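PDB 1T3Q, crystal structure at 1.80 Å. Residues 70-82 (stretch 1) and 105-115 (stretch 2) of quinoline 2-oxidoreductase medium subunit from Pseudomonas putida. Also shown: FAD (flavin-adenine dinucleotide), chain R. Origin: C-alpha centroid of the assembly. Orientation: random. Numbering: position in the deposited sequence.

Stretch 1 (70-82) SVGAMVTHFRNKT
Stretch 2 105-115: VRNRGTLGGSL

Four backbone hydrogen bonds, none using a side chain, join the two stretches. Stretch 1 leaves a strand at Gly 72, passes through a type I turn (Gly 72 to Val 75, closed by Val 75 N to Gly 72 O, 3.1 Å) and enters a helix at His 77; stretch 2 begins in a helix that includes Val 105 and Arg 106 and enters another at Leu 111. The chains pair in opposite order: Gly 112 N donates to Ala 73 O (2.8 Å), Leu 111 N to Val 75 O (3.0 Å), His 77 N to Gly 109 O (2.8 Å) and Phe 78 N to Arg 106 O (3.0 Å). The first two amides of each helix, His 77 and Phe 78, Leu 111 and Gly 112, are thus satisfied across the contact; the third of each is taken by its own cap.

At the centre, Thr 76 and Thr 110 form a single bridge, CA to CA 4.0 Å, with extended backbones (phi/psi -71/156 and -122/161). Both are N-caps with chi1 p: Thr 76 OG1 accepts from Arg 79 N (3.1 Å), and Thr 110 OG1 from Gly 113 N (2.9 Å). Thr 110 OG1 also donates to FAD O1P (2.7 Å), which its backbone N reaches as well (2.9 Å), so one hydroxyl serves both helix and phosphate.

His 77 (m, chi2 -36°) points toward stretch 2 and is buried, with Gly 109 O and Thr 110 N over one ring face. Its NE2 hydrogen-bonds FAD O2' (3.0 Å), linking the contact to the cofactor. Gly 109 suits this spot: an ideal CB would lie 2.7 Å from His 77 CD2. At Gly 112 a CB would come within 2.5 Å of Ala 73 CB; bare glycine allows the 3.9 Å approach of their CA atoms. Buried Val 71 (t) packs CG1 against Leu 111 CD2 (3.5 Å; Leu 111 t, p), supplying an apolar contact beside the polar backbone pairing.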

# COMPACT_ATOMS: atom_id res chain seq x y z
N SER C 70 -39.35 44.14 -3.82
CA SER C 70 -37.92 44.41 -3.91
C SER C 70 -37.14 43.14 -3.55
O SER C 70 -37.28 42.61 -2.45
CB SER C 70 -37.53 45.55 -2.96
OG SER C 70 -36.15 45.84 -3.06
N VAL C 71 -36.34 42.65 -4.49
CA VAL C 71 -35.54 41.45 -4.27
C VAL C 71 -34.06 41.78 -4.42
O VAL C 71 -33.63 42.27 -5.46
CB VAL C 71 -35.90 40.34 -5.28
CG1 VAL C 71 -35.09 39.08 -4.99
CG2 VAL C 71 -37.39 40.03 -5.20
N GLY C 72 -33.29 41.52 -3.37
CA GLY C 72 -31.86 41.80 -3.39
C GLY C 72 -31.12 40.90 -4.36
O GLY C 72 -31.54 39.77 -4.61
N ALA C 73 -30.01 41.40 -4.90
CA ALA C 73 -29.21 40.65 -5.86
C ALA C 73 -28.69 39.31 -5.35
O ALA C 73 -28.51 38.37 -6.14
CB ALA C 73 -28.04 41.51 -6.33
N MET C 74 -28.45 39.20 -4.05
CA MET C 74 -27.93 37.96 -3.49
C MET C 74 -28.99 36.98 -2.99
O MET C 74 -28.68 36.01 -2.29
CB MET C 74 -26.92 38.27 -2.37
CG MET C 74 -25.59 38.80 -2.89
SD MET C 74 -24.77 37.63 -4.04
CE MET C 74 -23.93 36.58 -2.87
N VAL C 75 -30.24 37.23 -3.34
CA VAL C 75 -31.33 36.34 -2.96
C VAL C 75 -31.23 35.12 -3.87
O VAL C 75 -31.25 35.25 -5.09
CB VAL C 75 -32.71 37.02 -3.14
CG1 VAL C 75 -33.84 36.02 -2.90
CG2 VAL C 75 -32.84 38.20 -2.18
N THR C 76 -31.10 33.93 -3.28
CA THR C 76 -30.97 32.69 -4.04
C THR C 76 -32.25 32.28 -4.76
O THR C 76 -33.34 32.67 -4.36
CB THR C 76 -30.54 31.52 -3.12
OG1 THR C 76 -31.52 31.33 -2.10
CG2 THR C 76 -29.19 31.81 -2.48
N HIS C 77 -32.10 31.49 -5.82
CA HIS C 77 -33.27 31.01 -6.54
C HIS C 77 -34.15 30.29 -5.53
O HIS C 77 -35.38 30.42 -5.54
CB HIS C 77 -32.88 30.03 -7.65
CG HIS C 77 -31.96 30.60 -8.68
ND1 HIS C 77 -32.04 31.90 -9.11
CD2 HIS C 77 -30.96 30.03 -9.39
CE1 HIS C 77 -31.13 32.11 -10.05
NE2 HIS C 77 -30.47 30.99 -10.24
N PHE C 78 -33.51 29.53 -4.64
CA PHE C 78 -34.24 28.79 -3.61
C PHE C 78 -35.13 29.69 -2.75
O PHE C 78 -36.30 29.37 -2.53
CB PHE C 78 -33.27 28.06 -2.68
CG PHE C 78 -33.93 27.53 -1.44
CD1 PHE C 78 -34.76 26.42 -1.50
CD2 PHE C 78 -33.77 28.18 -0.22
CE1 PHE C 78 -35.43 25.96 -0.37
CE2 PHE C 78 -34.44 27.74 0.92
CZ PHE C 78 -35.27 26.63 0.85
N ARG C 79 -34.58 30.78 -2.24
CA ARG C 79 -35.36 31.69 -1.41
C ARG C 79 -36.49 32.32 -2.21
O ARG C 79 -37.62 32.41 -1.74
CB ARG C 79 -34.46 32.78 -0.81
CG ARG C 79 -33.51 32.28 0.27
CD ARG C 79 -32.71 33.43 0.85
NE ARG C 79 -33.56 34.46 1.43
CZ ARG C 79 -33.21 35.74 1.56
NH1 ARG C 79 -34.05 36.61 2.10
NH2 ARG C 79 -32.03 36.15 1.12
N ASN C 80 -36.19 32.75 -3.43
CA ASN C 80 -37.20 33.35 -4.29
C ASN C 80 -38.33 32.37 -4.55
O ASN C 80 -39.50 32.76 -4.63
CB ASN C 80 -36.58 33.77 -5.63
CG ASN C 80 -35.99 35.16 -5.59
OD1 ASN C 80 -35.12 35.51 -6.40
ND2 ASN C 80 -36.46 35.98 -4.65
N LYS C 81 -37.99 31.10 -4.68
CA LYS C 81 -38.96 30.06 -4.96
C LYS C 81 -39.76 29.63 -3.73
O LYS C 81 -40.80 28.98 -3.87
CB LYS C 81 -38.25 28.85 -5.56
CG LYS C 81 -39.17 27.74 -6.04
CD LYS C 81 -38.37 26.56 -6.58
CE LYS C 81 -39.27 25.40 -6.97
N THR C 82 -39.31 30.02 -2.54
CA THR C 82 -40.00 29.62 -1.32
C THR C 82 -40.39 30.75 -0.37
O THR C 82 -41.21 30.54 0.52
CB THR C 82 -39.14 28.62 -0.52
OG1 THR C 82 -37.94 29.27 -0.07
CG2 THR C 82 -38.76 27.42 -1.38
N VAL C 105 -28.19 23.50 -7.52
CA VAL C 105 -27.79 24.74 -8.17
C VAL C 105 -28.64 25.89 -7.65
O VAL C 105 -28.12 26.97 -7.37
CB VAL C 105 -27.95 24.63 -9.71
CG1 VAL C 105 -27.79 26.00 -10.35
CG2 VAL C 105 -26.91 23.67 -10.27
N ARG C 106 -29.94 25.65 -7.49
CA ARG C 106 -30.85 26.69 -6.99
C ARG C 106 -30.53 27.12 -5.56
O ARG C 106 -30.91 28.21 -5.13
CB ARG C 106 -32.31 26.24 -7.06
CG ARG C 106 -32.89 26.24 -8.47
CD ARG C 106 -34.42 26.26 -8.45
NE ARG C 106 -34.98 25.07 -7.81
CZ ARG C 106 -35.19 23.91 -8.43
NH1 ARG C 106 -34.89 23.77 -9.72
NH2 ARG C 106 -35.70 22.89 -7.76
N ASN C 107 -29.83 26.27 -4.82
CA ASN C 107 -29.47 26.61 -3.44
C ASN C 107 -28.32 27.61 -3.40
O ASN C 107 -28.06 28.20 -2.35
CB ASN C 107 -29.08 25.35 -2.66
CG ASN C 107 -30.29 24.55 -2.21
OD1 ASN C 107 -30.17 23.36 -1.91
ND2 ASN C 107 -31.45 25.19 -2.16
N ARG C 108 -27.64 27.81 -4.53
CA ARG C 108 -26.52 28.75 -4.58
C ARG C 108 -26.73 29.90 -5.56
O ARG C 108 -26.31 31.03 -5.30
CB ARG C 108 -25.21 28.03 -4.96
CG ARG C 108 -24.66 27.12 -3.88
CD ARG C 108 -23.20 26.75 -4.17
NE ARG C 108 -22.30 27.90 -4.09
CZ ARG C 108 -21.88 28.46 -2.95
NH1 ARG C 108 -21.06 29.51 -2.99
NH2 ARG C 108 -22.26 27.96 -1.78
N GLY C 109 -27.37 29.60 -6.69
CA GLY C 109 -27.62 30.62 -7.70
C GLY C 109 -28.46 31.77 -7.17
O GLY C 109 -29.37 31.56 -6.36
N THR C 110 -28.17 32.98 -7.63
CA THR C 110 -28.90 34.16 -7.18
C THR C 110 -29.55 34.92 -8.33
O THR C 110 -29.18 34.76 -9.50
CB THR C 110 -27.98 35.15 -6.42
OG1 THR C 110 -27.02 35.71 -7.34
CG2 THR C 110 -27.24 34.43 -5.30
N LEU C 111 -30.53 35.75 -8.00
CA LEU C 111 -31.23 36.55 -8.99
C LEU C 111 -30.22 37.51 -9.65
O LEU C 111 -30.15 37.61 -10.87
CB LEU C 111 -32.36 37.35 -8.33
CG LEU C 111 -33.14 38.32 -9.22
CD1 LEU C 111 -33.81 37.55 -10.36
CD2 LEU C 111 -34.19 39.06 -8.38
N GLY C 112 -29.45 38.20 -8.82
CA GLY C 112 -28.46 39.13 -9.33
C GLY C 112 -27.42 38.48 -10.22
O GLY C 112 -27.04 39.03 -11.25
N GLY C 113 -26.95 37.30 -9.81
CA GLY C 113 -25.96 36.59 -10.61
C GLY C 113 -26.52 36.14 -11.94
O GLY C 113 -25.85 36.21 -12.97
N SER C 114 -27.76 35.67 -11.92
CA SER C 114 -28.42 35.22 -13.14
C SER C 114 -28.58 36.39 -14.11
O SER C 114 -28.33 36.26 -15.31
CB SER C 114 -29.79 34.62 -12.83
OG SER C 114 -30.48 34.25 -14.01
N LEU C 115 -29.00 37.54 -13.59
CA LEU C 115 -29.20 38.72 -14.42
C LEU C 115 -27.89 39.26 -14.99
O LEU C 115 -27.83 39.64 -16.16
CB LEU C 115 -29.93 39.81 -13.62
CG LEU C 115 -31.37 39.44 -13.23
CD1 LEU C 115 -31.94 40.48 -12.27
CD2 LEU C 115 -32.21 39.34 -14.48
PA FAD R . -22.15 33.82 -10.34
O1A FAD R . -21.87 32.60 -11.15
O2A FAD R . -21.38 34.08 -9.27
O5B FAD R . -21.77 34.85 -11.38
C5B FAD R . -22.60 35.28 -12.50
C4B FAD R . -21.89 36.48 -13.26
O4B FAD R . -22.52 37.72 -12.75
C3B FAD R . -20.35 36.72 -13.08
O3B FAD R . -19.77 37.27 -14.22
C2B FAD R . -20.31 37.66 -11.83
O2B FAD R . -19.17 38.47 -11.81
C1B FAD R . -21.51 38.53 -12.08
N9A FAD R . -22.20 38.99 -10.87
C8A FAD R . -22.80 38.20 -9.91
N7A FAD R . -23.55 38.90 -9.05
C5A FAD R . -23.42 40.20 -9.46
C6A FAD R . -24.01 41.48 -8.96
N6A FAD R . -24.79 41.57 -7.91
N1A FAD R . -23.64 42.62 -9.67
C2A FAD R . -22.81 42.57 -10.77
N3A FAD R . -22.22 41.46 -11.30
C4A FAD R . -22.51 40.30 -10.58
N1 FAD R . -29.81 29.22 -15.12
C2 FAD R . -31.02 29.38 -15.66
O2 FAD R . -31.45 30.46 -15.96
N3 FAD R . -31.79 28.25 -16.11
C4 FAD R . -31.27 26.95 -16.07
O4 FAD R . -31.95 26.04 -16.50
C4X FAD R . -29.91 26.78 -15.56
N5 FAD R . -29.34 25.53 -15.50
C5X FAD R . -28.10 25.40 -14.90
C6 FAD R . -27.52 24.10 -14.85
C7 FAD R . -26.27 23.87 -14.27
C7M FAD R . -25.69 22.48 -14.28
C8 FAD R . -25.53 25.00 -13.66
C8M FAD R . -24.18 24.84 -13.00
C9 FAD R . -26.11 26.30 -13.68
C9A FAD R . -27.37 26.52 -14.30
N10 FAD R . -28.03 27.83 -14.39
C10 FAD R . -29.23 27.98 -15.02
C1' FAD R . -27.26 29.02 -13.95
C2' FAD R . -27.72 29.55 -12.56
O2' FAD R . -28.98 30.21 -12.69
C3' FAD R . -26.62 30.52 -12.10
O3' FAD R . -26.65 30.50 -10.66
C4' FAD R . -26.82 31.97 -12.60
O4' FAD R . -26.84 32.03 -14.03
C5' FAD R . -25.65 32.77 -12.09
O5' FAD R . -25.94 33.26 -10.65
P FAD R . -24.87 33.13 -9.60
O1P FAD R . -25.47 33.76 -8.34
O2P FAD R . -24.37 31.84 -9.49
O3P FAD R . -23.74 33.98 -10.02